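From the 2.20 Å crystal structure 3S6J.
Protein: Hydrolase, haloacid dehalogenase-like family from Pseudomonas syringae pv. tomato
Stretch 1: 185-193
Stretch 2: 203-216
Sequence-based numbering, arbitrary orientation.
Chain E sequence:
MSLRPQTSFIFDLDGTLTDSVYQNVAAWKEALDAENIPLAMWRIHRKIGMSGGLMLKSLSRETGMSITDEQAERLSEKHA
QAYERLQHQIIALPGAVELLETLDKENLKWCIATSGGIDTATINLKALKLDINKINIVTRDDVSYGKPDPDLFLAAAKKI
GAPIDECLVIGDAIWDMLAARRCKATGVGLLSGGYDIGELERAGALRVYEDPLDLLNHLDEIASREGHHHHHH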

# COMPACT_ATOMS: atom_id res chain seq x y z
N ALA E 185 14.51 -11.41 -18.82
CA ALA E 185 15.02 -10.04 -18.88
C ALA E 185 15.57 -9.64 -17.51
O ALA E 185 15.44 -10.37 -16.53
CB ALA E 185 13.93 -9.07 -19.32
N THR E 186 16.19 -8.48 -17.42
CA THR E 186 16.70 -8.03 -16.14
C THR E 186 15.67 -7.11 -15.53
O THR E 186 15.27 -6.13 -16.15
CB THR E 186 18.01 -7.28 -16.30
OG1 THR E 186 18.94 -8.13 -16.98
CG2 THR E 186 18.56 -6.86 -14.93
N GLY E 187 15.24 -7.44 -14.32
CA GLY E 187 14.18 -6.71 -13.66
C GLY E 187 14.71 -5.79 -12.59
O GLY E 187 15.60 -6.16 -11.80
N VAL E 188 14.17 -4.59 -12.56
CA VAL E 188 14.53 -3.57 -11.58
C VAL E 188 13.24 -3.03 -10.98
O VAL E 188 12.30 -2.68 -11.72
CB VAL E 188 15.34 -2.43 -12.23
CG1 VAL E 188 15.38 -1.21 -11.32
CG2 VAL E 188 16.75 -2.92 -12.55
N GLY E 189 13.16 -2.99 -9.65
CA GLY E 189 11.93 -2.64 -8.98
C GLY E 189 11.95 -1.27 -8.33
O GLY E 189 13.00 -0.83 -7.85
N LEU E 190 10.79 -0.61 -8.33
CA LEU E 190 10.60 0.70 -7.70
C LEU E 190 9.61 0.60 -6.54
O LEU E 190 8.60 -0.11 -6.63
CB LEU E 190 10.05 1.71 -8.72
CG LEU E 190 11.01 2.51 -9.61
CD1 LEU E 190 12.16 1.69 -10.09
CD2 LEU E 190 10.29 3.22 -10.78
N LEU E 191 9.90 1.33 -5.47
CA LEU E 191 9.04 1.34 -4.29
C LEU E 191 7.79 2.22 -4.46
O LEU E 191 6.92 2.24 -3.58
CB LEU E 191 9.84 1.81 -3.06
CG LEU E 191 11.12 1.04 -2.73
CD1 LEU E 191 11.79 1.65 -1.49
CD2 LEU E 191 10.82 -0.45 -2.51
N SER E 192 7.70 2.93 -5.58
CA SER E 192 6.68 3.96 -5.76
C SER E 192 5.25 3.42 -5.96
O SER E 192 4.27 4.19 -5.94
CB SER E 192 7.07 4.95 -6.87
OG SER E 192 7.58 4.29 -8.01
N GLY E 193 5.13 2.11 -6.14
CA GLY E 193 3.83 1.45 -6.24
C GLY E 193 3.38 0.84 -4.92
O GLY E 193 2.39 0.11 -4.86
N ALA E 203 10.47 -11.57 -6.10
CA ALA E 203 9.80 -11.76 -7.38
C ALA E 203 10.81 -11.59 -8.50
O ALA E 203 10.45 -11.68 -9.67
CB ALA E 203 8.64 -10.80 -7.54
N GLY E 204 12.06 -11.34 -8.12
CA GLY E 204 13.17 -11.34 -9.06
C GLY E 204 13.89 -10.04 -9.35
O GLY E 204 14.75 -10.02 -10.21
N ALA E 205 13.57 -8.96 -8.65
CA ALA E 205 14.28 -7.70 -8.88
C ALA E 205 15.78 -7.84 -8.59
O ALA E 205 16.17 -8.41 -7.57
CB ALA E 205 13.66 -6.58 -8.07
N LEU E 206 16.61 -7.35 -9.52
CA LEU E 206 18.06 -7.37 -9.35
C LEU E 206 18.54 -6.19 -8.51
O LEU E 206 19.48 -6.32 -7.74
CB LEU E 206 18.78 -7.38 -10.71
CG LEU E 206 20.32 -7.41 -10.65
CD1 LEU E 206 20.85 -8.70 -9.97
CD2 LEU E 206 20.92 -7.29 -12.03
N ARG E 207 17.88 -5.04 -8.69
CA ARG E 207 18.09 -3.85 -7.87
C ARG E 207 16.72 -3.28 -7.56
O ARG E 207 15.77 -3.48 -8.32
CB ARG E 207 18.86 -2.77 -8.64
CG ARG E 207 20.31 -3.12 -8.99
CD ARG E 207 21.19 -3.00 -7.78
NE ARG E 207 21.08 -4.18 -6.94
CZ ARG E 207 21.75 -4.35 -5.80
NH1 ARG E 207 22.59 -3.41 -5.35
NH2 ARG E 207 21.57 -5.47 -5.11
N VAL E 208 16.61 -2.55 -6.47
CA VAL E 208 15.39 -1.85 -6.15
C VAL E 208 15.69 -0.38 -5.80
O VAL E 208 16.58 -0.10 -5.01
CB VAL E 208 14.66 -2.53 -4.99
CG1 VAL E 208 13.60 -1.60 -4.41
CG2 VAL E 208 14.09 -3.88 -5.43
N TYR E 209 14.96 0.54 -6.42
CA TYR E 209 15.11 1.97 -6.15
C TYR E 209 13.80 2.57 -5.66
O TYR E 209 12.72 1.98 -5.84
CB TYR E 209 15.58 2.67 -7.43
CG TYR E 209 16.88 2.08 -7.92
CD1 TYR E 209 18.08 2.30 -7.23
CD2 TYR E 209 16.90 1.29 -9.05
CE1 TYR E 209 19.26 1.75 -7.67
CE2 TYR E 209 18.09 0.73 -9.49
CZ TYR E 209 19.26 0.97 -8.79
OH TYR E 209 20.42 0.41 -9.24
N GLU E 210 13.89 3.74 -5.04
CA GLU E 210 12.69 4.39 -4.53
C GLU E 210 11.69 4.73 -5.62
O GLU E 210 10.50 4.39 -5.52
CB GLU E 210 13.04 5.64 -3.76
CG GLU E 210 13.80 5.33 -2.50
CD GLU E 210 14.08 6.56 -1.69
OE1 GLU E 210 14.11 7.67 -2.26
OE2 GLU E 210 14.28 6.41 -0.46
N ASP E 211 12.19 5.41 -6.64
CA ASP E 211 11.34 6.02 -7.64
C ASP E 211 12.21 6.33 -8.88
O ASP E 211 13.39 5.98 -8.90
CB ASP E 211 10.61 7.25 -7.06
CG ASP E 211 11.57 8.28 -6.44
OD1 ASP E 211 12.75 8.31 -6.85
OD2 ASP E 211 11.16 9.05 -5.53
N PRO E 212 11.62 6.91 -9.94
CA PRO E 212 12.42 7.11 -11.15
C PRO E 212 13.66 7.97 -10.92
O PRO E 212 14.69 7.72 -11.53
CB PRO E 212 11.45 7.78 -12.12
CG PRO E 212 10.08 7.35 -11.63
CD PRO E 212 10.20 7.24 -10.14
N LEU E 213 13.56 8.95 -10.02
CA LEU E 213 14.69 9.83 -9.74
C LEU E 213 15.80 9.02 -9.11
O LEU E 213 16.98 9.18 -9.46
CB LEU E 213 14.29 10.99 -8.82
CG LEU E 213 15.35 12.05 -8.45
CD1 LEU E 213 15.85 12.82 -9.67
CD2 LEU E 213 14.82 13.05 -7.42
N ASP E 214 15.43 8.16 -8.17
CA ASP E 214 16.43 7.36 -7.48
C ASP E 214 17.11 6.46 -8.49
O ASP E 214 18.33 6.30 -8.49
CB ASP E 214 15.81 6.55 -6.34
CG ASP E 214 16.87 5.93 -5.45
OD1 ASP E 214 18.02 6.43 -5.50
OD2 ASP E 214 16.54 4.96 -4.71
N LEU E 215 16.30 5.87 -9.37
CA LEU E 215 16.82 5.00 -10.41
C LEU E 215 17.73 5.79 -11.35
O LEU E 215 18.81 5.33 -11.73
CB LEU E 215 15.66 4.37 -11.18
CG LEU E 215 15.94 3.71 -12.53
CD1 LEU E 215 17.01 2.66 -12.41
CD2 LEU E 215 14.67 3.10 -13.03
N LEU E 216 17.28 6.98 -11.74
CA LEU E 216 18.05 7.83 -12.65
C LEU E 216 19.44 8.10 -12.09
O LEU E 216 20.43 8.05 -12.82
CB LEU E 216 17.30 9.15 -12.90
CG LEU E 216 18.00 10.33 -13.58
CD1 LEU E 216 18.67 9.96 -14.91
CD2 LEU E 216 16.99 11.46 -13.80
O HOH W 1 15.91 -9.75 -12.93

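This contact is a parallel pairing of two short β-strands, held by a ladder of backbone hydrogen bonds and sealed on one face by a small apolar cluster that the following helix completes. Strand 186-190 runs beside the strand that ends at Y209 with their axes 4.7 Å apart at closest approach and their directions 26° apart, and the contact buries 622 Å² in all.

The bonding follows the parallel rule, in which one residue reaches to both neighbours of its partner. G189 does this around V208: G189 N donates to R207 O at 3.0 Å, and G189 O accepts from Y209 N at 2.8 Å. One step before, L206 N gives a nearly straight bond to G187 O, 2.8 Å long; one step after, L191 N donates to Y209 O at 2.9 Å. Carbonyls also receive CA-H...O contacts, the shortest being V208 CA to G189 O and L190 CA to Y209 O, both 3.1 Å. At the entry to the ladder a water takes over: it accepts from G187 N at 2.8 Å and donates to G204 O at 3.0 Å, just where G204, with positive phi, closes a Schellman motif.

G189 keeps its face of the sheet slim. An ideal CB built on G189 would sit 3.5 Å from both V208 CG2 and A205 CB, so the neighbours already occupy the space beside the backbone. V208 still finds an apolar partner farther along, where its CG1 lies 3.6 Å from L191 CD2.

V188, L190 and Y209 point to the other face, and here the apolar packing gathers. V188 CG1 meets the edge of the Y209 ring, 3.7 Å from CD2. L190 CD1 lies 4.1 Å from L215 CD2, while L190 CD2 lies 4.1 Å from P212 CD, so this leucine bridges the strand pair and the first turns of the helix. V188 joins on the same face, its CG1 4.3 Å from L215 CD1. R207 starts toward this same face, but the end of its side chain leads away, and its NE bonds to L206 O at 2.8 Å.

Two bonds involving D214 tie the turn to the helix start: D211, the N-cap, accepts from D214 N through OD1 at 3.0 Å, and E210 N donates to D214 OD2 at 2.9 Å. The helix runs back at 134° to strand 186-190, and L215 points toward the other stretch, where it meets V188 and L190.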